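Local coordinates for Lmo0305 protein (Listeria monocytogenes, PDB 3PJ0), which is of unknown function but belongs to the pyridoxal phosphate-dependent aminotransferase clan and carries the cofactor bound to a lysine in a fold-type I framework, at residues I143-R148 against W182-F187; G212-I217 against Y243-S248; E254-K259 against V336-A341. All blocks are in the same frame, centred on the assembly; numbering follows the deposited sequence. Where two conformers were deposited one is given.

Contact 1: residues I143-R148 against W182-F187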
ATOM      1  N   ILE A 143      -5.470  21.602   7.886  1.00 10.40           N
ATOM      2  CA  ILE A 143      -6.819  21.714   8.450  1.00  9.80           C
ATOM      3  C   ILE A 143      -7.574  20.410   8.163  1.00  9.69           C
ATOM      4  O   ILE A 143      -7.546  19.890   7.057  1.00  8.44           O
ATOM      5  CB  ILE A 143      -7.605  22.880   7.779  1.00 10.12           C
ATOM      6  CG1 ILE A 143      -6.843  24.202   7.901  1.00 10.78           C
ATOM      7  CG2 ILE A 143      -9.030  22.931   8.267  1.00  9.53           C
ATOM      8  CD1 ILE A 143      -6.581  24.688   9.335  1.00 13.96           C
ATOM      9  N   GLU A 144      -8.245  19.875   9.173  1.00  9.60           N
ATOM     10  CA  GLU A 144      -9.040  18.634   9.029  1.00  8.51           C
ATOM     11  C   GLU A 144     -10.535  19.007   9.114  1.00  9.00           C
ATOM     12  O   GLU A 144     -10.985  19.495  10.148  1.00  8.44           O
ATOM     13  CB  GLU A 144      -8.667  17.653  10.147  1.00  8.93           C
ATOM     14  CG  GLU A 144      -9.362  16.317  10.061  1.00  9.53           C
ATOM     15  CD  GLU A 144      -9.152  15.441  11.303  1.00 10.54           C
ATOM     16  OE1 GLU A 144      -7.995  15.313  11.791  1.00  8.30           O
ATOM     17  OE2 GLU A 144     -10.162  14.891  11.762  1.00 10.81           O
ATOM     18  N   LEU A 145     -11.267  18.816   8.007  1.00  8.32           N
ATOM     19  CA  LEU A 145     -12.693  19.133   7.925  1.00  9.05           C
ATOM     20  C   LEU A 145     -13.484  17.824   7.814  1.00  9.02           C
ATOM     21  O   LEU A 145     -13.341  17.097   6.831  1.00  9.96           O
ATOM     22  CB  LEU A 145     -13.011  20.008   6.707  1.00  8.71           C
ATOM     23  CG  LEU A 145     -12.288  21.323   6.554  1.00  9.37           C
ATOM     24  CD1 LEU A 145     -12.583  22.007   5.217  1.00  7.73           C
ATOM     25  CD2 LEU A 145     -12.632  22.264   7.713  1.00  8.59           C
ATOM     26  N   PRO A 146     -14.252  17.475   8.855  1.00  8.55           N
ATOM     27  CA  PRO A 146     -14.425  18.114  10.137  1.00  9.10           C
ATOM     28  C   PRO A 146     -13.366  17.579  11.076  1.00  9.11           C
ATOM     29  O   PRO A 146     -12.662  16.647  10.681  1.00  9.22           O
ATOM     30  CB  PRO A 146     -15.810  17.641  10.556  1.00  9.73           C
ATOM     31  CG  PRO A 146     -15.875  16.271  10.051  1.00 10.03           C
ATOM     32  CD  PRO A 146     -15.034  16.227   8.783  1.00  9.26           C
ATOM     33  N   GLN A 147     -13.272  18.099  12.298  1.00  9.06           N
ATOM     34  CA  GLN A 147     -12.259  17.643  13.254  1.00  9.30           C
ATOM     35  C   GLN A 147     -12.822  16.443  13.987  1.00 10.37           C
ATOM     36  O   GLN A 147     -13.556  16.573  14.974  1.00 10.07           O
ATOM     37  CB  GLN A 147     -11.864  18.750  14.238  1.00 10.00           C
ATOM     38  CG  GLN A 147     -10.600  18.421  15.011  1.00 10.18           C
ATOM     39  CD  GLN A 147      -9.328  18.704  14.203  1.00  8.02           C
ATOM     40  OE1 GLN A 147      -9.109  19.833  13.780  1.00 11.28           O
ATOM     41  NE2 GLN A 147      -8.497  17.676  13.979  1.00  9.37           N
ATOM     42  N   ARG A 148     -12.487  15.269  13.481  1.00 10.55           N
ATOM     43  CA  ARG A 148     -13.076  14.023  13.985  1.00 11.47           C
ATOM     44  C   ARG A 148     -12.892  13.730  15.475  1.00 11.94           C
ATOM     45  O   ARG A 148     -13.833  13.289  16.125  1.00 12.49           O
ATOM     46  CB  ARG A 148     -12.529  12.852  13.175  1.00 12.08           C
ATOM     47  CG  ARG A 148     -13.044  11.473  13.596  1.00 14.44           C
ATOM     48  CD  ARG A 148     -12.097  10.747  14.584  1.00 16.40           C
ATOM     49  NE  ARG A 148     -12.539   9.367  14.716  1.00 17.94           N
ATOM     50  CZ  ARG A 148     -11.794   8.299  15.039  1.00 22.81           C
ATOM     51  NH1 ARG A 148     -10.503   8.397  15.317  1.00 24.38           N
ATOM     52  NH2 ARG A 148     -12.367   7.097  15.085  1.00 21.15           N
ATOM     53  N   TRP A 182     -16.347  14.433   1.861  1.00  8.30           N
ATOM     54  CA  TRP A 182     -17.609  14.172   1.190  1.00  9.16           C
ATOM     55  C   TRP A 182     -18.791  14.391   2.145  1.00  9.40           C
ATOM     56  O   TRP A 182     -19.839  14.897   1.764  1.00  9.77           O
ATOM     57  CB  TRP A 182     -17.653  12.743   0.651  1.00  9.60           C
ATOM     58  CG  TRP A 182     -16.365  12.290  -0.059  1.00  9.33           C
ATOM     59  CD1 TRP A 182     -15.530  11.300   0.368  1.00 12.66           C
ATOM     60  CD2 TRP A 182     -15.786  12.796  -1.269  1.00  9.67           C
ATOM     61  NE1 TRP A 182     -14.487  11.133  -0.506  1.00 12.56           N
ATOM     62  CE2 TRP A 182     -14.603  12.049  -1.509  1.00 11.68           C
ATOM     63  CE3 TRP A 182     -16.135  13.807  -2.169  1.00  9.12           C
ATOM     64  CZ2 TRP A 182     -13.761  12.292  -2.615  1.00 11.62           C
ATOM     65  CZ3 TRP A 182     -15.311  14.036  -3.263  1.00 12.30           C
ATOM     66  CH2 TRP A 182     -14.142  13.267  -3.479  1.00 11.11           C
ATOM     67  N   GLU A 183     -18.569  14.031   3.401  1.00  9.36           N
ATOM     68  CA  GLU A 183     -19.584  14.121   4.433  1.00  9.79           C
ATOM     69  C   GLU A 183     -19.976  15.537   4.861  1.00 10.28           C
ATOM     70  O   GLU A 183     -21.024  15.698   5.506  1.00  9.60           O
ATOM     71  CB  GLU A 183     -19.103  13.373   5.688  1.00  9.65           C
ATOM     72  CG  GLU A 183     -18.884  11.889   5.537  1.00 11.47           C
ATOM     73  CD  GLU A 183     -17.485  11.457   5.133  1.00 12.00           C
ATOM     74  OE1 GLU A 183     -16.949  11.969   4.140  1.00 10.52           O
ATOM     75  OE2 GLU A 183     -16.956  10.529   5.795  1.00 11.07           O
ATOM     76  N   ILE A 184     -19.142  16.542   4.561  1.00 10.43           N
ATOM     77  CA  ILE A 184     -19.414  17.927   4.996  1.00 11.28           C
ATOM     78  C   ILE A 184     -20.054  18.862   3.946  1.00 11.09           C
ATOM     79  O   ILE A 184     -20.515  19.949   4.281  1.00 11.34           O
ATOM     80  CB  ILE A 184     -18.135  18.603   5.583  1.00 11.87           C
ATOM     81  CG1 ILE A 184     -17.093  18.954   4.500  1.00 13.00           C
ATOM     82  CG2 ILE A 184     -17.518  17.733   6.662  1.00 12.72           C
ATOM     83  CD1 ILE A 184     -15.872  19.651   5.015  1.00 12.10           C
ATOM     84  N   THR A 185     -20.133  18.446   2.693  1.00 11.57           N
ATOM     85  CA  THR A 185     -20.724  19.331   1.673  1.00 12.05           C
ATOM     86  C   THR A 185     -22.194  19.666   1.970  1.00 13.06           C
ATOM     87  O   THR A 185     -22.613  20.794   1.765  1.00 13.83           O
ATOM     88  CB  THR A 185     -20.505  18.824   0.236  1.00 12.32           C
ATOM     89  OG1 THR A 185     -21.240  17.625   0.008  1.00 13.58           O
ATOM     90  CG2 THR A 185     -19.027  18.571  -0.020  1.00 10.37           C
ATOM     91  N   PRO A 186     -22.976  18.709   2.525  1.00 13.41           N
ATOM     92  CA  PRO A 186     -24.387  19.102   2.831  1.00 13.00           C
ATOM     93  C   PRO A 186     -24.532  20.268   3.838  1.00 12.68           C
ATOM     94  O   PRO A 186     -25.301  21.219   3.589  1.00 12.82           O
ATOM     95  CB  PRO A 186     -25.006  17.812   3.387  1.00 13.66           C
ATOM     96  CG  PRO A 186     -24.144  16.703   2.812  1.00 14.19           C
ATOM     97  CD  PRO A 186     -22.738  17.270   2.749  1.00 12.91           C
ATOM     98  N   PHE A 187     -23.755  20.245   4.915  1.00 11.66           N
ATOM     99  CA  PHE A 187     -23.796  21.304   5.926  1.00 11.98           C
ATOM    100  C   PHE A 187     -23.277  22.631   5.389  1.00 11.62           C
ATOM    101  O   PHE A 187     -23.913  23.648   5.552  1.00 10.87           O
ATOM    102  CB  PHE A 187     -23.000  20.937   7.186  1.00 12.42           C
ATOM    103  CG  PHE A 187     -22.806  22.090   8.120  1.00 12.66           C
ATOM    104  CD1 PHE A 187     -23.836  22.505   8.940  1.00 14.64           C
ATOM    105  CD2 PHE A 187     -21.625  22.812   8.118  1.00 11.51           C
ATOM    106  CE1 PHE A 187     -23.668  23.620   9.784  1.00 15.72           C
ATOM    107  CE2 PHE A 187     -21.458  23.904   8.950  1.00 15.10           C
ATOM    108  CZ  PHE A 187     -22.485  24.322   9.779  1.00 14.69           C
TER

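Contact 2: residues G212-I217 against Y243-S248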
ATOM      1  N   GLY A 212     -15.706   2.253   1.108  1.00 11.24           N
ATOM      2  CA  GLY A 212     -14.913   1.378   0.269  1.00 10.96           C
ATOM      3  C   GLY A 212     -13.978   0.537   1.123  1.00 10.87           C
ATOM      4  O   GLY A 212     -14.183   0.404   2.335  1.00 10.66           O
ATOM      5  N   ILE A 213     -12.938  -0.018   0.499  1.00 10.46           N
ATOM      6  CA  ILE A 213     -12.040  -0.952   1.171  1.00 10.40           C
ATOM      7  C   ILE A 213     -10.867  -0.186   1.789  1.00 10.06           C
ATOM      8  O   ILE A 213     -10.638  -0.282   2.992  1.00 10.80           O
ATOM      9  CB  ILE A 213     -11.564  -2.066   0.196  1.00 10.73           C
ATOM     10  CG1 ILE A 213     -12.795  -2.839  -0.343  1.00 12.18           C
ATOM     11  CG2 ILE A 213     -10.570  -3.019   0.903  1.00  9.63           C
ATOM     12  CD1 ILE A 213     -12.502  -3.953  -1.377  1.00 11.80           C
ATOM     13  N   ALA A 214     -10.125   0.534   0.935  1.00  9.31           N
ATOM     14  CA  ALA A 214      -8.985   1.344   1.350  1.00  9.28           C
ATOM     15  C   ALA A 214      -8.574   2.265   0.208  1.00  8.54           C
ATOM     16  O   ALA A 214      -9.069   2.142  -0.910  1.00 10.15           O
ATOM     17  CB  ALA A 214      -7.802   0.468   1.765  1.00  8.68           C
ATOM     18  N   GLY A 215      -7.684   3.196   0.488  1.00  8.41           N
ATOM     19  CA  GLY A 215      -7.198   4.088  -0.563  1.00  8.43           C
ATOM     20  C   GLY A 215      -7.460   5.560  -0.359  1.00  8.57           C
ATOM     21  O   GLY A 215      -8.322   5.977   0.435  1.00  9.34           O
ATOM     22  N   ALA A 216      -6.715   6.348  -1.141  1.00  8.22           N
ATOM     23  CA  ALA A 216      -6.670   7.779  -0.989  1.00  8.41           C
ATOM     24  C   ALA A 216      -6.304   8.453  -2.292  1.00  7.80           C
ATOM     25  O   ALA A 216      -5.637   7.868  -3.165  1.00  7.48           O
ATOM     26  CB  ALA A 216      -5.602   8.120   0.052  1.00  9.18           C
ATOM     27  N   ILE A 217      -6.719   9.693  -2.411  1.00  8.02           N
ATOM     28  CA  ILE A 217      -6.307  10.541  -3.518  1.00  9.07           C
ATOM     29  C   ILE A 217      -5.675  11.775  -2.899  1.00  9.38           C
ATOM     30  O   ILE A 217      -6.194  12.324  -1.925  1.00  9.14           O
ATOM     31  CB  ILE A 217      -7.494  11.019  -4.406  1.00  9.16           C
ATOM     32  CG1 ILE A 217      -7.853   9.976  -5.451  1.00 11.58           C
ATOM     33  CG2 ILE A 217      -7.143  12.347  -5.162  1.00 10.12           C
ATOM     34  CD1 ILE A 217      -6.966   9.981  -6.707  1.00 11.21           C
ATOM     35  N   TYR A 243      -5.256  -1.598  -8.750  1.00  9.14           N
ATOM     36  CA  TYR A 243      -6.663  -1.714  -9.165  1.00  9.18           C
ATOM     37  C   TYR A 243      -7.655  -2.324  -8.131  1.00  9.29           C
ATOM     38  O   TYR A 243      -8.815  -1.908  -8.140  1.00  7.89           O
ATOM     39  CB  TYR A 243      -6.827  -2.423 -10.524  1.00  9.46           C
ATOM     40  CG  TYR A 243      -6.572  -3.899 -10.497  1.00  9.47           C
ATOM     41  CD1 TYR A 243      -7.575  -4.791 -10.116  1.00 11.68           C
ATOM     42  CD2 TYR A 243      -5.332  -4.424 -10.861  1.00  9.02           C
ATOM     43  CE1 TYR A 243      -7.324  -6.167 -10.087  1.00 11.08           C
ATOM     44  CE2 TYR A 243      -5.097  -5.785 -10.847  1.00  8.50           C
ATOM     45  CZ  TYR A 243      -6.083  -6.647 -10.461  1.00  8.99           C
ATOM     46  OH  TYR A 243      -5.860  -7.999 -10.438  1.00  8.79           O
ATOM     47  N   PRO A 244      -7.221  -3.275  -7.263  1.00  9.29           N
ATOM     48  CA  PRO A 244      -8.245  -3.753  -6.328  1.00  9.23           C
ATOM     49  C   PRO A 244      -8.871  -2.649  -5.476  1.00  9.23           C
ATOM     50  O   PRO A 244     -10.090  -2.685  -5.198  1.00  9.68           O
ATOM     51  CB  PRO A 244      -7.499  -4.803  -5.476  1.00  9.66           C
ATOM     52  CG  PRO A 244      -6.382  -5.292  -6.368  1.00  9.90           C
ATOM     53  CD  PRO A 244      -5.983  -4.058  -7.163  1.00  9.89           C
ATOM     54  N   TYR A 245      -8.053  -1.682  -5.080  1.00  8.41           N
ATOM     55  CA  TYR A 245      -8.507  -0.543  -4.293  0.50  8.66           C
ATOM     56  C   TYR A 245      -9.095   0.538  -5.198  1.00  8.70           C
ATOM     57  O   TYR A 245     -10.036   1.185  -4.827  1.00  8.75           O
ATOM     58  CB  TYR A 245      -7.378   0.053  -3.431  0.50  9.01           C
ATOM     59  CG  TYR A 245      -6.770  -0.886  -2.426  0.50  8.83           C
ATOM     60  CD1 TYR A 245      -7.560  -1.721  -1.646  0.50 10.34           C
ATOM     61  CD2 TYR A 245      -5.403  -0.912  -2.223  0.50 10.97           C
ATOM     62  CE1 TYR A 245      -6.987  -2.592  -0.714  0.50 11.30           C
ATOM     63  CE2 TYR A 245      -4.823  -1.769  -1.282  0.50 12.03           C
ATOM     64  CZ  TYR A 245      -5.623  -2.599  -0.536  0.50 11.65           C
ATOM     65  OH  TYR A 245      -5.042  -3.444   0.381  0.50 11.03           O
ATOM     66  N   ILE A 246      -8.556   0.727  -6.406  1.00  8.49           N
ATOM     67  CA  ILE A 246      -9.122   1.767  -7.314  1.00  8.50           C
ATOM     68  C   ILE A 246     -10.541   1.405  -7.755  1.00  8.99           C
ATOM     69  O   ILE A 246     -11.483   2.206  -7.632  1.00  8.07           O
ATOM     70  CB  ILE A 246      -8.247   1.992  -8.580  1.00  8.03           C
ATOM     71  CG1 ILE A 246      -6.878   2.558  -8.195  1.00  8.71           C
ATOM     72  CG2 ILE A 246      -8.920   2.973  -9.583  1.00  9.09           C
ATOM     73  CD1 ILE A 246      -5.844   2.324  -9.291  1.00  9.39           C
ATOM     74  N   LEU A 247     -10.710   0.179  -8.239  1.00  9.14           N
ATOM     75  CA  LEU A 247     -12.060  -0.265  -8.658  1.00  9.43           C
ATOM     76  C   LEU A 247     -13.108  -0.186  -7.535  1.00  9.84           C
ATOM     77  O   LEU A 247     -14.255   0.251  -7.783  1.00 10.42           O
ATOM     78  CB  LEU A 247     -12.026  -1.643  -9.293  1.00  9.41           C
ATOM     79  CG  LEU A 247     -11.215  -1.724 -10.605  1.00 10.34           C
ATOM     80  CD1 LEU A 247     -11.014  -3.183 -11.004  1.00 11.47           C
ATOM     81  CD2 LEU A 247     -11.793  -0.853 -11.792  1.00 13.67           C
ATOM     82  N   SER A 248     -12.751  -0.676  -6.338  1.00 10.15           N
ATOM     83  CA  SER A 248     -13.649  -0.613  -5.195  1.00  9.99           C
ATOM     84  C   SER A 248     -13.894   0.834  -4.757  1.00 10.17           C
ATOM     85  O   SER A 248     -15.031   1.168  -4.390  1.00 10.54           O
ATOM     86  CB  SER A 248     -13.162  -1.472  -4.019  1.00  9.11           C
ATOM     87  OG  SER A 248     -11.824  -1.178  -3.701  1.00 10.39           O
TER
HETATM   88  O   HOH W   1     -11.480   0.902  -1.949  1.00 12.20           O

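Contact 3: residues E254-K259 against V336-A341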
ATOM      1  N   GLU A 254     -19.458   5.951  -6.368  1.00 11.72           N
ATOM      2  CA  GLU A 254     -20.662   6.186  -7.164  1.00 12.77           C
ATOM      3  C   GLU A 254     -21.913   5.704  -6.437  1.00 13.67           C
ATOM      4  O   GLU A 254     -22.979   6.321  -6.538  1.00 13.81           O
ATOM      5  CB  GLU A 254     -20.538   5.568  -8.565  1.00 13.15           C
ATOM      6  CG  GLU A 254     -19.556   6.271  -9.462  1.00 15.38           C
ATOM      7  CD  GLU A 254     -19.989   7.697  -9.806  1.00 20.21           C
ATOM      8  OE1 GLU A 254     -21.197   7.922  -9.989  1.00 23.41           O
ATOM      9  OE2 GLU A 254     -19.120   8.577  -9.899  1.00 19.22           O
ATOM     10  N   LYS A 255     -21.767   4.627  -5.663  1.00 13.50           N
ATOM     11  CA  LYS A 255     -22.876   4.083  -4.905  1.00 13.52           C
ATOM     12  C   LYS A 255     -23.312   4.987  -3.787  1.00 12.77           C
ATOM     13  O   LYS A 255     -24.492   5.100  -3.559  1.00 13.05           O
ATOM     14  CB  LYS A 255     -22.496   2.741  -4.289  1.00 14.17           C
ATOM     15  CG  LYS A 255     -23.573   2.093  -3.400  1.00 15.72           C
ATOM     16  CD  LYS A 255     -22.983   0.790  -2.821  1.00 17.07           C
ATOM     17  CE  LYS A 255     -23.860   0.152  -1.795  1.00 20.27           C
ATOM     18  NZ  LYS A 255     -25.112  -0.473  -2.373  1.00 24.42           N
ATOM     19  N   ARG A 256     -22.378   5.660  -3.104  1.00 11.25           N
ATOM     20  CA  ARG A 256     -22.739   6.403  -1.895  1.00 11.13           C
ATOM     21  C   ARG A 256     -22.574   7.920  -1.883  1.00 11.64           C
ATOM     22  O   ARG A 256     -23.105   8.559  -0.984  1.00 11.34           O
ATOM     23  CB  ARG A 256     -22.013   5.809  -0.696  1.00 10.77           C
ATOM     24  CG  ARG A 256     -22.308   4.322  -0.471  1.00 11.53           C
ATOM     25  CD  ARG A 256     -21.836   3.839   0.889  1.00 13.24           C
ATOM     26  NE  ARG A 256     -22.211   2.448   1.151  1.00 14.49           N
ATOM     27  CZ  ARG A 256     -21.381   1.413   1.278  1.00 13.14           C
ATOM     28  NH1 ARG A 256     -20.058   1.553   1.213  1.00 12.18           N
ATOM     29  NH2 ARG A 256     -21.900   0.213   1.546  1.00 12.73           N
ATOM     30  N   ILE A 257     -21.863   8.496  -2.854  1.00 11.89           N
ATOM     31  CA  ILE A 257     -21.666   9.950  -2.862  1.00 11.68           C
ATOM     32  C   ILE A 257     -23.021  10.704  -2.831  1.00 11.29           C
ATOM     33  O   ILE A 257     -23.164  11.730  -2.132  1.00 12.24           O
ATOM     34  CB  ILE A 257     -20.763  10.415  -4.033  1.00 12.17           C
ATOM     35  CG1 ILE A 257     -20.320  11.891  -3.844  1.00 12.20           C
ATOM     36  CG2 ILE A 257     -21.489  10.270  -5.401  1.00 10.30           C
ATOM     37  CD1 ILE A 257     -19.632  12.199  -2.501  1.00 10.90           C
ATOM     38  N   GLY A 258     -24.043  10.185  -3.511  1.00 10.51           N
ATOM     39  CA  GLY A 258     -25.339  10.833  -3.516  1.00 11.04           C
ATOM     40  C   GLY A 258     -26.124  10.735  -2.208  1.00 11.11           C
ATOM     41  O   GLY A 258     -27.221  11.320  -2.094  1.00 11.74           O
ATOM     42  N   LYS A 259     -25.598   9.985  -1.238  1.00 10.35           N
ATOM     43  CA  LYS A 259     -26.236   9.812   0.069  1.00 11.33           C
ATOM     44  C   LYS A 259     -25.701  10.721   1.182  1.00 11.50           C
ATOM     45  O   LYS A 259     -26.150  10.609   2.330  1.00 11.69           O
ATOM     46  CB  LYS A 259     -26.089   8.367   0.540  0.60 11.91           C
ATOM     47  CG  LYS A 259     -26.717   7.332  -0.383  0.60 12.17           C
ATOM     48  CD  LYS A 259     -26.760   5.973   0.299  0.60 13.39           C
ATOM     49  CE  LYS A 259     -27.258   4.861  -0.617  0.60 15.16           C
ATOM     50  NZ  LYS A 259     -27.097   3.506   0.007  0.60 14.63           N
ATOM     51  N   VAL A 336     -22.805   7.755  10.765  1.00 10.95           N
ATOM     52  CA  VAL A 336     -23.957   7.213  10.034  1.00 11.65           C
ATOM     53  C   VAL A 336     -23.574   6.827   8.610  1.00 12.02           C
ATOM     54  O   VAL A 336     -22.825   7.541   7.923  1.00 13.07           O
ATOM     55  CB  VAL A 336     -25.163   8.174  10.039  1.00 12.18           C
ATOM     56  CG1 VAL A 336     -26.333   7.622   9.189  1.00  9.94           C
ATOM     57  CG2 VAL A 336     -25.662   8.390  11.452  1.00 13.24           C
ATOM     58  N   GLY A 337     -24.085   5.685   8.180  1.00 11.68           N
ATOM     59  CA  GLY A 337     -23.840   5.136   6.859  1.00 12.09           C
ATOM     60  C   GLY A 337     -25.059   4.352   6.425  1.00 11.90           C
ATOM     61  O   GLY A 337     -26.187   4.658   6.856  1.00 12.18           O
ATOM     62  N   ASP A 338     -24.856   3.316   5.611  1.00 12.82           N
ATOM     63  CA  ASP A 338     -26.007   2.542   5.074  1.00 13.34           C
ATOM     64  C   ASP A 338     -26.722   1.673   6.118  1.00 13.30           C
ATOM     65  O   ASP A 338     -27.901   1.350   5.959  1.00 13.47           O
ATOM     66  CB  ASP A 338     -25.602   1.621   3.904  1.00 13.67           C
ATOM     67  CG  ASP A 338     -25.310   2.349   2.601  1.00 15.45           C
ATOM     68  OD1 ASP A 338     -25.561   3.562   2.443  1.00 19.84           O
ATOM     69  OD2 ASP A 338     -24.788   1.667   1.706  1.00 18.80           O
ATOM     70  N   ALA A 339     -26.022   1.270   7.176  1.00 12.36           N
ATOM     71  CA  ALA A 339     -26.641   0.411   8.199  1.00 11.95           C
ATOM     72  C   ALA A 339     -27.840   1.085   8.883  1.00 11.70           C
ATOM     73  O   ALA A 339     -28.860   0.444   9.139  1.00 12.57           O
ATOM     74  CB  ALA A 339     -25.596  -0.010   9.259  1.00 10.92           C
ATOM     75  N   PHE A 340     -27.742   2.382   9.131  1.00 11.44           N
ATOM     76  CA  PHE A 340     -28.830   3.084   9.843  1.00 13.15           C
ATOM     77  C   PHE A 340     -30.212   2.903   9.190  1.00 13.96           C
ATOM     78  O   PHE A 340     -31.193   2.627   9.880  1.00 14.42           O
ATOM     79  CB  PHE A 340     -28.516   4.572  10.051  1.00 12.01           C
ATOM     80  CG  PHE A 340     -29.596   5.304  10.802  1.00 15.51           C
ATOM     81  CD1 PHE A 340     -29.712   5.170  12.176  1.00 16.95           C
ATOM     82  CD2 PHE A 340     -30.525   6.086  10.130  1.00 21.29           C
ATOM     83  CE1 PHE A 340     -30.747   5.807  12.877  1.00 21.08           C
ATOM     84  CE2 PHE A 340     -31.576   6.735  10.832  1.00 21.82           C
ATOM     85  CZ  PHE A 340     -31.673   6.601  12.196  1.00 21.92           C
ATOM     86  N   ALA A 341     -30.258   2.989   7.862  1.00 15.30           N
ATOM     87  CA  ALA A 341     -31.522   2.901   7.140  1.00 17.27           C
ATOM     88  C   ALA A 341     -32.132   1.502   7.158  1.00 18.68           C
ATOM     89  O   ALA A 341     -33.309   1.359   6.822  1.00 18.70           O
ATOM     90  CB  ALA A 341     -31.367   3.402   5.704  1.00 17.86           C
TER

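Contact 1: residues I143-R148 against W182-F187
The backbone N of Arg148 reaches back to OE2 of Glu144 (2.9 Å, N-H...O angle 161°), closing a turn over Leu145 and Pro146, the two residues that meet Ile184. The turn follows strand 140-144 of the large mixed sheet. This strand is joined to its parallel neighbour 173-178 through helix 157-170, a beta-alpha-beta crossover, and segment 182-187 comes after that second strand and runs into helix 185-188. Glu144 OE2 is approached from above its carboxylate plane, 35° out of it. Across the contact everything is apolar and rests on one isoleucine with two prongs. Its CG1 stands between the backbone N and the carbonyl carbon (chi1 72°), and with chi2 extended CD1 is carried to the base of the Leu145 side chain; the two side chains cross at about a right angle. The other branch, CG2, lies against the Pro146 ring, 3.6 Å from CD. The peptide bond before Pro146 is cis. Ile195 of helix 192-196 packs on both Leu145 and Ile184, and Leu176 of strand 173-178 also touches Leu145, which buries the junction. Packing is tightest where Ile184 CD1 meets Leu145 CB at 3.3 Å, closer than usual van der Waals contact.

Contact 2: residues G212-I217 against Y243-S248
Segment 212-217, the loop leading into strand 216-220 of the large mixed sheet of this fold-type I protein, packs on the first turns of helix 243-256, and the backbones come nearest at Ala214 and Tyr245, with CA atoms 6.0 Å apart. Just beyond, Gly215 takes a phi of 119°, at which a CB would be pressed against the carbonyl O of Ala214. Tyr245 is modelled in two conformers; in the one described here, Ala214 CB makes a CH-pi contact over one ring face, 4.2 Å from the centroid and offset toward the rim. Ile213 comes to the same ring at its edge, CG2 lying 4.0 Å from CE1, while its other branch extends to Ser248, CD1 ending 3.7 Å from OG. The polar link is made by a water. It accepts from Ile213 N, donates to Ala214 O (2.9 Å) and donates to Ser248 OG (2.7 Å), tying the loop backbone to the helix. Ser248 OG stands between its own backbone N and carbonyl carbon (chi1 52°), which turns it back along the helix to give its proton to Pro244 O (2.7 Å), in the carbonyl plane and on a lone pair; the hydroxyl thus bridges the water and the helix backbone. At the dimer interface, Tyr245 OH bonds to Ser241 O of the second subunit and the ring meets Tyr245 of that subunit. Within the chain, Phe68 of strand 65-69 touches Tyr245, while helix 25-31 packs Val27 and Leu28 on Ile213 and Ala31 on Ser248.

Contact 3: residues E254-K259 against V336-A341
Salt bridges dominate: Asp338 is held by Arg256 and Lys259 in a three-residue network linking the C-terminal part of helix 243-256 and the residues that follow to the loop between strand 329-335 and helix 345-358. That strand belongs to the four-stranded antiparallel sheet, separate from the large mixed sheet of this fold-type I protein. The stronger part of the arginine bridge is NE to Asp338 OD2 (2.7 Å, 167°), with a weak second bond from NH2 to the same oxygen (3.2 Å). OD2 lies at the guanidinium edge, in its plane, but is itself met by NE from above the carboxylate, 58° out of that plane. In the conformer given, Lys259 NZ bonds to OD1 of Asp338 at 2.9 Å; the lysine chain, extended beyond CG, crosses the aspartate at about a right angle. The two cations would probably favour the ionised aspartate. Among further hydrogen bonds, Tyr263 OH also meets OD1, and Asn20 OD1 takes the Asp338 backbone N. A looser contact comes from Lys255, which bends at its last torsion (chi4 71°), leaving NZ 4.6 Å from Asp338 OD2, while its CE passes 3.9 Å from that oxygen.

How the contacts relate
The three contacts follow one another along the chain and do not interlock. Contacts 1 and 2 both reach the large mixed sheet, their centres about 21 Å apart, whereas contact 3 reaches the loop after strand 329-335 of the smaller antiparallel sheet. Contacts 1 and 3 touch directly: Trp182 CB packs on Ile257 CD1 at 3.8 Å, although their centres lie about 16 Å apart. Contacts 2 and 3 share helix 243-256, near its start and its end, with centres about 17 Å apart. Lys208, which carries pyridoxal phosphate, precedes Gly212 of contact 2 by four residues; between them, Ile210 touches Trp182 and its O accepts a hydrogen bond from Arg256 NH1 of contact 3.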